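Local coordinates for Slr0280 protein (Synechocystis sp., PDB 5H3K), which is of unknown function but carries a phosphodiester glycosidase (NAGPA) family domain, consistent with a role in cleaving a sugar phosphodiester bond, at residues 294-299 and 589-594; 323-328 and 602-607; 327-332 and 583-588; 532-537 and 542-547. All blocks are in the same frame, centred on the assembly; numbering follows the deposited sequence.

Contact 1: 294-299 and 589-594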
loop_
_atom_site.group_PDB
_atom_site.type_symbol
_atom_site.label_atom_id
_atom_site.label_comp_id
_atom_site.label_asym_id
_atom_site.label_seq_id
_atom_site.Cartn_x
_atom_site.Cartn_y
_atom_site.Cartn_z
ATOM N N PRO A 294 -4.899 3.705 17.060
ATOM C CA PRO A 294 -5.274 4.501 15.883
ATOM C C PRO A 294 -5.240 3.594 14.652
ATOM O O PRO A 294 -4.244 2.887 14.450
ATOM C CB PRO A 294 -4.171 5.568 15.796
ATOM C CG PRO A 294 -3.529 5.583 17.172
ATOM C CD PRO A 294 -3.632 4.153 17.661
ATOM N N VAL A 295 -6.319 3.583 13.866
ATOM C CA VAL A 295 -6.410 2.729 12.684
ATOM C C VAL A 295 -6.855 3.509 11.446
ATOM O O VAL A 295 -7.796 4.312 11.499
ATOM C CB VAL A 295 -7.379 1.536 12.921
ATOM C CG1 VAL A 295 -7.593 0.740 11.647
ATOM C CG2 VAL A 295 -6.849 0.614 14.018
ATOM N N THR A 296 -6.171 3.284 10.326
ATOM C CA THR A 296 -6.556 3.873 9.056
ATOM C C THR A 296 -7.232 2.828 8.179
ATOM O O THR A 296 -6.722 1.707 8.011
ATOM C CB THR A 296 -5.336 4.395 8.282
ATOM O OG1 THR A 296 -4.478 5.130 9.163
ATOM C CG2 THR A 296 -5.786 5.290 7.142
ATOM N N THR A 297 -8.390 3.177 7.627
ATOM C CA THR A 297 -9.092 2.260 6.739
ATOM C C THR A 297 -9.526 2.942 5.457
ATOM O O THR A 297 -9.786 4.152 5.422
ATOM C CB THR A 297 -10.342 1.645 7.395
ATOM O OG1 THR A 297 -11.258 2.688 7.758
ATOM C CG2 THR A 297 -9.974 0.835 8.632
ATOM N N VAL A 298 -9.627 2.150 4.402
ATOM C CA VAL A 298 -10.334 2.584 3.209
ATOM C C VAL A 298 -11.322 1.488 2.899
ATOM O O VAL A 298 -10.955 0.310 2.817
ATOM C CB VAL A 298 -9.412 2.822 2.026
ATOM C CG1 VAL A 298 -10.233 3.199 0.812
ATOM C CG2 VAL A 298 -8.398 3.919 2.357
ATOM N N THR A 299 -12.587 1.872 2.771
ATOM C CA THR A 299 -13.651 0.906 2.555
ATOM C C THR A 299 -14.170 1.066 1.134
ATOM O O THR A 299 -14.455 2.179 0.678
ATOM C CB THR A 299 -14.794 1.075 3.579
ATOM O OG1 THR A 299 -14.290 0.837 4.903
ATOM C CG2 THR A 299 -15.919 0.081 3.286
ATOM N N GLN A 589 -0.798 8.823 -2.245
ATOM C CA GLN A 589 -0.138 9.324 -1.038
ATOM C C GLN A 589 -0.373 8.347 0.091
ATOM O O GLN A 589 -1.452 7.784 0.197
ATOM C CB GLN A 589 -0.677 10.697 -0.615
ATOM C CG GLN A 589 -0.642 11.761 -1.713
ATOM C CD GLN A 589 0.765 12.178 -2.107
ATOM O OE1 GLN A 589 1.745 11.871 -1.417
ATOM N NE2 GLN A 589 0.871 12.894 -3.221
ATOM N N LEU A 590 0.624 8.159 0.955
ATOM C CA LEU A 590 0.429 7.307 2.134
ATOM C C LEU A 590 -0.462 7.975 3.165
ATOM O O LEU A 590 -0.280 9.157 3.484
ATOM C CB LEU A 590 1.767 6.963 2.801
ATOM C CG LEU A 590 2.737 6.023 2.098
ATOM C CD1 LEU A 590 3.889 5.648 3.066
ATOM C CD2 LEU A 590 2.020 4.787 1.574
ATOM N N LEU A 591 -1.409 7.216 3.704
ATOM C CA LEU A 591 -2.353 7.744 4.688
ATOM C C LEU A 591 -1.911 7.481 6.116
ATOM O O LEU A 591 -2.231 8.249 7.022
ATOM C CB LEU A 591 -3.731 7.095 4.503
ATOM C CG LEU A 591 -4.514 7.362 3.215
ATOM C CD1 LEU A 591 -5.902 6.745 3.325
ATOM C CD2 LEU A 591 -4.604 8.861 2.980
ATOM N N ASP A 592 -1.178 6.391 6.311
ATOM C CA ASP A 592 -1.026 5.787 7.635
ATOM C C ASP A 592 0.314 6.030 8.316
ATOM O O ASP A 592 0.435 5.822 9.527
ATOM C CB ASP A 592 -1.215 4.273 7.517
ATOM C CG ASP A 592 -0.152 3.627 6.627
ATOM O OD1 ASP A 592 -0.036 4.024 5.442
ATOM O OD2 ASP A 592 0.573 2.729 7.113
ATOM N N ARG A 593 1.333 6.413 7.544
ATOM C CA ARG A 593 2.665 6.641 8.101
ATOM C C ARG A 593 3.441 7.545 7.172
ATOM O O ARG A 593 3.042 7.747 6.021
ATOM C CB ARG A 593 3.420 5.307 8.273
ATOM C CG ARG A 593 3.896 4.674 6.951
ATOM C CD ARG A 593 4.231 3.189 7.105
ATOM N NE ARG A 593 5.197 2.967 8.175
ATOM C CZ ARG A 593 5.472 1.791 8.740
ATOM N NH1 ARG A 593 4.884 0.686 8.320
ATOM N NH2 ARG A 593 6.361 1.727 9.733
ATOM N N SER A 594 4.556 8.087 7.657
ATOM C CA SER A 594 5.417 8.890 6.789
ATOM C C SER A 594 6.139 8.012 5.786
ATOM O O SER A 594 6.605 6.921 6.134
ATOM C CB SER A 594 6.446 9.668 7.608
ATOM O OG SER A 594 5.807 10.703 8.326
#
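Val298 and Leu591 supply the wholly apolar part of this contact: Val298 CG2 meets Leu591 CD1 at 3.9 Å, the two side chains set roughly perpendicular. Two residues earlier on the same side of the strand, Thr296 turns its methyl group to the same leucine, CG2 lying 3.8 Å from Leu591 CB and 4.1 Å from Leu591 CD1. With Thr296 CG2 anti to the backbone N (OG1 chi1 -45°), the methyl faces the leucine and the hydroxyl is turned toward Asp592. Segment 294-299 belongs to strand 291-300 of an eight-stranded antiparallel sheet, and alternate residues Thr296 and Val298 point from it onto the loop that follows the short strand 589-590 of a second sheet. The contact thus sets the strand of one sheet against the loop leaving another, mainly through side chains. On the polar side, Thr296 OG1 approaches Asp592 CB at 3.8 Å, which is packing; its hydrogen bond goes to Gln283 on the adjoining strand 279-288. Asp592 likewise spends its carboxylate away from Thr296, OD2 bonding His548 NE2 and OD1 the backbone N of Leu584. Trp281 and Thr83 also touch Leu591.

Contact 2: 323-328 and 602-607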
loop_
_atom_site.group_PDB
_atom_site.type_symbol
_atom_site.label_atom_id
_atom_site.label_comp_id
_atom_site.label_asym_id
_atom_site.label_seq_id
_atom_site.Cartn_x
_atom_site.Cartn_y
_atom_site.Cartn_z
ATOM N N ALA A 323 9.605 -2.402 -4.166
ATOM C CA ALA A 323 9.494 -0.954 -4.329
ATOM C C ALA A 323 8.597 -0.390 -3.227
ATOM O O ALA A 323 7.738 -1.100 -2.709
ATOM C CB ALA A 323 8.911 -0.625 -5.716
ATOM N N PRO A 324 8.764 0.895 -2.879
ATOM C CA PRO A 324 7.817 1.469 -1.914
ATOM C C PRO A 324 6.382 1.317 -2.401
ATOM O O PRO A 324 6.126 1.453 -3.605
ATOM C CB PRO A 324 8.205 2.955 -1.887
ATOM C CG PRO A 324 9.664 2.959 -2.286
ATOM C CD PRO A 324 9.761 1.880 -3.336
ATOM N N LEU A 325 5.468 1.000 -1.486
ATOM C CA LEU A 325 4.058 0.832 -1.818
ATOM C C LEU A 325 3.534 2.079 -2.526
ATOM O O LEU A 325 2.780 1.981 -3.499
ATOM C CB LEU A 325 3.241 0.553 -0.542
ATOM C CG LEU A 325 1.720 0.315 -0.560
ATOM C CD1 LEU A 325 0.925 1.604 -0.652
ATOM C CD2 LEU A 325 1.274 -0.658 -1.670
ATOM N N VAL A 326 3.930 3.250 -2.043
ATOM C CA VAL A 326 3.428 4.489 -2.619
ATOM C C VAL A 326 3.918 4.669 -4.062
ATOM O O VAL A 326 3.215 5.252 -4.892
ATOM C CB VAL A 326 3.751 5.723 -1.732
ATOM C CG1 VAL A 326 5.191 6.184 -1.972
ATOM C CG2 VAL A 326 2.754 6.851 -2.015
ATOM N N THR A 327 5.106 4.141 -4.364
ATOM C CA THR A 327 5.650 4.151 -5.729
ATOM C C THR A 327 4.891 3.173 -6.622
ATOM O O THR A 327 4.576 3.492 -7.784
ATOM C CB THR A 327 7.160 3.827 -5.739
ATOM O OG1 THR A 327 7.850 4.822 -4.967
ATOM C CG2 THR A 327 7.696 3.842 -7.163
ATOM N N ILE A 328 4.587 1.989 -6.088
ATOM C CA ILE A 328 3.742 1.045 -6.815
ATOM C C ILE A 328 2.408 1.717 -7.148
ATOM O O ILE A 328 1.966 1.680 -8.295
ATOM C CB ILE A 328 3.493 -0.256 -6.004
ATOM C CG1 ILE A 328 4.819 -1.005 -5.767
ATOM C CG2 ILE A 328 2.468 -1.144 -6.712
ATOM C CD1 ILE A 328 4.693 -2.245 -4.849
ATOM N N SER A 602 7.166 -6.299 -2.064
ATOM C CA SER A 602 7.063 -7.064 -3.312
ATOM C C SER A 602 5.773 -6.800 -4.088
ATOM O O SER A 602 5.761 -6.743 -5.326
ATOM C CB SER A 602 7.151 -8.557 -2.999
ATOM O OG SER A 602 6.649 -9.336 -4.091
ATOM N N ASN A 603 4.664 -6.669 -3.374
ATOM C CA ASN A 603 3.387 -6.575 -4.060
ATOM C C ASN A 603 2.296 -5.929 -3.217
ATOM O O ASN A 603 2.432 -5.760 -1.994
ATOM C CB ASN A 603 2.949 -7.952 -4.570
ATOM C CG ASN A 603 2.868 -9.003 -3.461
ATOM O OD1 ASN A 603 1.903 -9.050 -2.681
ATOM N ND2 ASN A 603 3.856 -9.879 -3.418
ATOM N N ALA A 604 1.204 -5.587 -3.880
ATOM C CA ALA A 604 0.137 -4.835 -3.243
ATOM C C ALA A 604 -1.210 -5.296 -3.766
ATOM O O ALA A 604 -1.295 -6.018 -4.764
ATOM C CB ALA A 604 0.331 -3.359 -3.546
ATOM N N ILE A 605 -2.274 -4.903 -3.077
ATOM C CA ILE A 605 -3.600 -5.001 -3.668
ATOM C C ILE A 605 -3.985 -3.586 -4.061
ATOM O O ILE A 605 -3.982 -2.688 -3.216
ATOM C CB ILE A 605 -4.614 -5.598 -2.686
ATOM C CG1 ILE A 605 -4.267 -7.062 -2.385
ATOM C CG2 ILE A 605 -6.050 -5.520 -3.236
ATOM C CD1 ILE A 605 -5.068 -7.656 -1.216
ATOM N N GLY A 606 -4.320 -3.387 -5.334
ATOM C CA GLY A 606 -4.673 -2.069 -5.847
ATOM C C GLY A 606 -6.152 -1.986 -6.196
ATOM O O GLY A 606 -6.761 -2.965 -6.628
ATOM N N VAL A 607 -6.734 -0.811 -5.987
ATOM C CA VAL A 607 -8.122 -0.544 -6.332
ATOM C C VAL A 607 -8.146 0.442 -7.496
ATOM O O VAL A 607 -7.461 1.466 -7.476
ATOM C CB VAL A 607 -8.878 0.067 -5.140
ATOM C CG1 VAL A 607 -10.346 0.353 -5.523
ATOM C CG2 VAL A 607 -8.826 -0.874 -3.946
#
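Leu325, in the first turn of helix 325-331, reaches Ala604 on strand 600-609 through one terminal methyl. Its CB begins beside Ser583 and lies well back from the strand. From there CG stands anti to the backbone N (chi1 -179°), which carries the branch point toward the strand, and the two methyls divide between different neighbours. CD1 packs on Ala585 CB and, in another direction, on Leu590 of strand 589-590. CD2 alone makes the contact with the strand: it meets Ala604 CB at 3.4 Å, closer than usual for two methyl groups. One turn further on, Ile328 brings its CG2 branch to the same Ala604 CB at 4.4 Å, a looser approach, while its side chain also touches Leu312 of strand 307-313. Ala604 thus receives two helix side chains three positions apart, in a helix-on-sheet packing where the helix starts just after the backbone pairing of Ala323 with Val601. Pro324 occupies the N-cap position, and its O accepts a hydrogen bond from Ile328 N at 3.0 Å. On the strand, Asn603 ND2 donates to Ser602 OG at 2.9 Å, and Asn603 OD1 accepts from Gly341 N, tying this side chain to the loop after strand 336-339. Between these two segments the contact is apolar, so dispersion and shape rather than directed bonds set how they meet; directed bonds nearby come from Ala323 with Val601.

Contact 3: 327-332 and 583-588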
loop_
_atom_site.group_PDB
_atom_site.type_symbol
_atom_site.label_atom_id
_atom_site.label_comp_id
_atom_site.label_asym_id
_atom_site.label_seq_id
_atom_site.Cartn_x
_atom_site.Cartn_y
_atom_site.Cartn_z
ATOM N N THR A 327 5.106 4.141 -4.364
ATOM C CA THR A 327 5.650 4.151 -5.729
ATOM C C THR A 327 4.891 3.173 -6.622
ATOM O O THR A 327 4.576 3.492 -7.784
ATOM C CB THR A 327 7.160 3.827 -5.739
ATOM O OG1 THR A 327 7.850 4.822 -4.967
ATOM C CG2 THR A 327 7.696 3.842 -7.163
ATOM N N ILE A 328 4.587 1.989 -6.088
ATOM C CA ILE A 328 3.742 1.045 -6.815
ATOM C C ILE A 328 2.408 1.717 -7.148
ATOM O O ILE A 328 1.966 1.680 -8.295
ATOM C CB ILE A 328 3.493 -0.256 -6.004
ATOM C CG1 ILE A 328 4.819 -1.005 -5.767
ATOM C CG2 ILE A 328 2.468 -1.144 -6.712
ATOM C CD1 ILE A 328 4.693 -2.245 -4.849
ATOM N N ALA A 329 1.786 2.354 -6.149
ATOM C CA ALA A 329 0.485 3.006 -6.328
ATOM C C ALA A 329 0.536 4.099 -7.408
ATOM O O ALA A 329 -0.330 4.164 -8.298
ATOM C CB ALA A 329 -0.008 3.602 -4.987
ATOM N N ARG A 330 1.539 4.965 -7.328
ATOM C CA ARG A 330 1.680 6.040 -8.299
ATOM C C ARG A 330 1.974 5.503 -9.698
ATOM O O ARG A 330 1.297 5.871 -10.665
ATOM C CB ARG A 330 2.783 7.029 -7.874
ATOM C CG ARG A 330 2.434 7.870 -6.657
ATOM C CD ARG A 330 3.685 8.459 -6.035
ATOM N NE ARG A 330 3.375 9.240 -4.843
ATOM C CZ ARG A 330 4.282 9.694 -3.986
ATOM N NH1 ARG A 330 5.569 9.421 -4.160
ATOM N NH2 ARG A 330 3.891 10.398 -2.933
ATOM N N ASP A 331 2.994 4.654 -9.817
ATOM C CA ASP A 331 3.445 4.216 -11.136
ATOM C C ASP A 331 2.425 3.339 -11.871
ATOM O O ASP A 331 2.340 3.371 -13.096
ATOM C CB ASP A 331 4.828 3.538 -11.055
ATOM C CG ASP A 331 5.955 4.508 -10.625
ATOM O OD1 ASP A 331 5.689 5.705 -10.348
ATOM O OD2 ASP A 331 7.120 4.052 -10.554
ATOM N N GLN A 332 1.620 2.584 -11.135
ATOM C CA GLN A 332 0.628 1.716 -11.768
ATOM C C GLN A 332 -0.787 2.284 -11.662
ATOM O O GLN A 332 -1.769 1.593 -11.951
ATOM C CB GLN A 332 0.728 0.278 -11.222
ATOM C CG GLN A 332 2.134 -0.317 -11.444
ATOM C CD GLN A 332 2.269 -1.783 -11.072
ATOM O OE1 GLN A 332 1.506 -2.638 -11.536
ATOM N NE2 GLN A 332 3.261 -2.085 -10.247
ATOM N N SER A 583 1.636 -0.195 4.726
ATOM C CA SER A 583 1.487 1.094 4.057
ATOM C C SER A 583 0.205 1.092 3.223
ATOM O O SER A 583 -0.116 0.110 2.547
ATOM C CB SER A 583 2.731 1.399 3.209
ATOM O OG SER A 583 3.253 0.195 2.644
ATOM N N LEU A 584 -0.529 2.190 3.299
ATOM C CA LEU A 584 -1.842 2.298 2.668
ATOM C C LEU A 584 -1.874 3.618 1.919
ATOM O O LEU A 584 -1.729 4.680 2.536
ATOM C CB LEU A 584 -2.931 2.265 3.751
ATOM C CG LEU A 584 -4.390 2.549 3.390
ATOM C CD1 LEU A 584 -4.820 1.630 2.264
ATOM C CD2 LEU A 584 -5.269 2.346 4.621
ATOM N N ALA A 585 -2.041 3.559 0.591
ATOM C CA ALA A 585 -1.971 4.765 -0.243
ATOM C C ALA A 585 -3.333 5.099 -0.833
ATOM O O ALA A 585 -4.061 4.210 -1.273
ATOM C CB ALA A 585 -0.928 4.614 -1.375
ATOM N N LEU A 586 -3.670 6.388 -0.850
ATOM C CA LEU A 586 -4.919 6.845 -1.441
ATOM C C LEU A 586 -4.605 8.053 -2.306
ATOM O O LEU A 586 -3.996 9.019 -1.835
ATOM C CB LEU A 586 -5.938 7.207 -0.346
ATOM C CG LEU A 586 -7.288 7.751 -0.845
ATOM C CD1 LEU A 586 -8.072 6.657 -1.565
ATOM C CD2 LEU A 586 -8.111 8.361 0.304
ATOM N N GLY A 587 -5.010 7.998 -3.573
ATOM C CA GLY A 587 -4.637 9.038 -4.520
ATOM C C GLY A 587 -3.128 9.212 -4.607
ATOM O O GLY A 587 -2.630 10.330 -4.759
ATOM N N GLY A 588 -2.393 8.110 -4.481
ATOM C CA GLY A 588 -0.942 8.153 -4.591
ATOM C C GLY A 588 -0.191 8.805 -3.433
ATOM O O GLY A 588 0.935 9.282 -3.624
#
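Arg330 NE donates to Gly588 O at 2.7 Å with an N-H...O angle of 150°, the main polar link between helix 325-331 and the tight turn that joins strands 584-586 and 589-590 of a beta hairpin. The oxygen lies at the edge of the guanidinium, about 18° out of its plane. Arg330 NH2 adds a second, weak bond to the same oxygen at 3.2 Å, so one carbonyl is gripped by a two-pronged donor. NH2 also bonds OE1 of Gln589, the residue after Gly588, and these bonds together limit rotation of the group. The aliphatic part of the arginine is extended from CG to NE and passes over the turn, with CG 4.0 Å from Gly588 CA. Gly587 and Gly588, which form the turn, both have positive phi. The turn and the helix backbone come close here, the CA atoms of Arg330 and Gly588 being 5.0 Å apart. Deeper in, the helix rests on the hairpin through small residues. Ala585 points from its strand toward the helix, and Ala329, facing it, also touches Ala337 on the neighbouring strand 336-339. The packing closes where two methyl groups meet, Ala329 CB against Ala585 CB at 3.9 Å.

Contact 4: 532-537 and 542-547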
loop_
_atom_site.group_PDB
_atom_site.type_symbol
_atom_site.label_atom_id
_atom_site.label_comp_id
_atom_site.label_asym_id
_atom_site.label_seq_id
_atom_site.Cartn_x
_atom_site.Cartn_y
_atom_site.Cartn_z
ATOM N N SER A 532 -1.277 -4.946 8.578
ATOM C CA SER A 532 -2.127 -4.664 7.421
ATOM C C SER A 532 -3.131 -5.800 7.279
ATOM O O SER A 532 -2.837 -6.947 7.615
ATOM C CB SER A 532 -1.300 -4.565 6.127
ATOM O OG SER A 532 -0.433 -3.446 6.156
ATOM N N ALA A 533 -4.325 -5.495 6.783
ATOM C CA ALA A 533 -5.299 -6.543 6.515
ATOM C C ALA A 533 -6.199 -6.171 5.362
ATOM O O ALA A 533 -6.355 -4.987 5.025
ATOM C CB ALA A 533 -6.145 -6.871 7.771
ATOM N N ILE A 534 -6.792 -7.196 4.760
ATOM C CA ILE A 534 -7.924 -7.007 3.869
ATOM C C ILE A 534 -9.092 -7.806 4.430
ATOM O O ILE A 534 -8.929 -8.970 4.831
ATOM C CB ILE A 534 -7.625 -7.390 2.398
ATOM C CG1 ILE A 534 -8.875 -7.173 1.535
ATOM C CG2 ILE A 534 -7.101 -8.835 2.285
ATOM C CD1 ILE A 534 -8.575 -7.132 0.063
ATOM N N ALA A 535 -10.265 -7.183 4.478
ATOM C CA ALA A 535 -11.422 -7.813 5.080
ATOM C C ALA A 535 -12.673 -7.488 4.291
ATOM O O ALA A 535 -12.677 -6.573 3.447
ATOM C CB ALA A 535 -11.575 -7.352 6.528
ATOM N N VAL A 536 -13.730 -8.249 4.542
ATOM C CA VAL A 536 -15.043 -7.861 4.035
ATOM C C VAL A 536 -16.030 -7.749 5.194
ATOM O O VAL A 536 -15.980 -8.549 6.134
ATOM C CB VAL A 536 -15.569 -8.826 2.943
ATOM C CG1 VAL A 536 -14.592 -8.899 1.777
ATOM C CG2 VAL A 536 -15.790 -10.213 3.518
ATOM N N ASP A 537 -16.907 -6.749 5.131
ATOM C CA ASP A 537 -17.941 -6.550 6.163
ATOM C C ASP A 537 -19.269 -7.245 5.825
ATOM O O ASP A 537 -19.336 -8.028 4.880
ATOM C CB ASP A 537 -18.163 -5.056 6.457
ATOM C CG ASP A 537 -18.759 -4.279 5.272
ATOM O OD1 ASP A 537 -19.391 -4.861 4.354
ATOM O OD2 ASP A 537 -18.603 -3.042 5.272
ATOM N N ILE A 542 -15.318 -4.210 0.925
ATOM C CA ILE A 542 -13.950 -4.581 1.254
ATOM C C ILE A 542 -13.322 -3.497 2.106
ATOM O O ILE A 542 -13.455 -2.312 1.806
ATOM C CB ILE A 542 -13.133 -4.775 -0.030
ATOM C CG1 ILE A 542 -13.680 -5.985 -0.807
ATOM C CG2 ILE A 542 -11.621 -4.908 0.293
ATOM C CD1 ILE A 542 -13.169 -6.083 -2.233
ATOM N N ILE A 543 -12.653 -3.890 3.186
ATOM C CA ILE A 543 -11.946 -2.925 4.018
ATOM C C ILE A 543 -10.448 -3.195 3.957
ATOM O O ILE A 543 -10.006 -4.317 4.173
ATOM C CB ILE A 543 -12.414 -2.981 5.491
ATOM C CG1 ILE A 543 -13.941 -3.010 5.557
ATOM C CG2 ILE A 543 -11.890 -1.778 6.262
ATOM C CD1 ILE A 543 -14.472 -3.448 6.903
ATOM N N LEU A 544 -9.681 -2.172 3.606
ATOM C CA LEU A 544 -8.228 -2.241 3.690
ATOM C C LEU A 544 -7.855 -1.546 4.992
ATOM O O LEU A 544 -8.316 -0.424 5.261
ATOM C CB LEU A 544 -7.582 -1.537 2.497
ATOM C CG LEU A 544 -8.066 -1.951 1.104
ATOM C CD1 LEU A 544 -7.268 -1.215 0.035
ATOM C CD2 LEU A 544 -7.939 -3.451 0.893
ATOM N N VAL A 545 -7.021 -2.193 5.804
ATOM C CA VAL A 545 -6.760 -1.735 7.175
ATOM C C VAL A 545 -5.268 -1.648 7.489
ATOM O O VAL A 545 -4.525 -2.594 7.231
ATOM C CB VAL A 545 -7.374 -2.731 8.191
ATOM C CG1 VAL A 545 -7.173 -2.229 9.628
ATOM C CG2 VAL A 545 -8.846 -2.965 7.890
ATOM N N ALA A 546 -4.836 -0.515 8.041
ATOM C CA ALA A 546 -3.459 -0.339 8.520
ATOM C C ALA A 546 -3.489 0.160 9.959
ATOM O O ALA A 546 -4.128 1.182 10.248
ATOM C CB ALA A 546 -2.695 0.671 7.632
ATOM N N SER A 547 -2.802 -0.546 10.852
ATOM C CA SER A 547 -2.701 -0.149 12.254
ATOM C C SER A 547 -1.242 -0.042 12.667
ATOM O O SER A 547 -0.384 -0.769 12.171
ATOM C CB SER A 547 -3.430 -1.134 13.168
ATOM O OG SER A 547 -2.765 -2.383 13.186
#
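Strands 532-536 and 542-547 run antiparallel, their axes 4.4 Å apart at closest approach and at 159° between directions, with hydrogen-bonded pairs Ala533-Val545 and Ala535-Ile543. Each pair exchanges two backbone bonds: Ala533 N to Val545 O is 2.9 Å, Val545 N to Ala533 O 3.0 Å, and Ala535 N to Ile543 O 2.9 Å. Ile543 N to Ala535 O, at 2.7 Å and 166°, is both the shortest and the straightest of the four. CA-H...O contacts run between them, as from Ser532 CA to Val545 O at 3.2 Å. The two strands form a beta hairpin at the middle of an eight-stranded antiparallel sheet, strand 572-576 lying beyond 532-536 and strand 291-300 beyond 542-547. Asp537, by the turn between the strands, accepts at OD1 from the backbone N of Asn539 and of Asn541, while its CB rests against Ile543 CD1. Ile534, Val536, Ile542 and Leu544 share one face. There Ile534 and Leu544 run alongside each other with their ends in the same direction, and Ile534 CD1 meets Leu544 CD2 at 3.8 Å. Because Ile534 CG1 is anti to the backbone N (chi1 179°), that branch also reaches Ile542 CG2 at 3.8 Å, whereas Val536 CG1 meets the other branch of Ile542, CG1, at a slant. Ser532 stands on this face too, its OG bonded to Asn339 OD1 and Thr582 OG1. The opposite face carries Ala533, Ala535, Ile543 and Val545, where Leu565 of helix 558-567 packs on Ala533 and Val545.

From the N terminus, strand 291-300 comes first; contact 1 closes the longest loop when the chain returns at 589-594. Helix 325-331 follows and starts two further closures, contact 2 to 602-607 and contact 3 to 583-588, which share Thr327 and Ile328, contact 3 closing earlier. Contact 3 lies within the span of contact 1, whereas contacts 1 and 2 cross. Contact 4, a local hairpin, lies within all three. Strand 542-547 pairs with strand 291-300, joining contacts 4 and 1 in one sheet; a backbone bond of Leu591 with Leu584 joins contacts 1 and 3. Helix 325-331 thereby ties strand 600-609 to the hairpin 584-590, whose outgoing loop meets the eight-stranded sheet of strands 291-300 and 542-547.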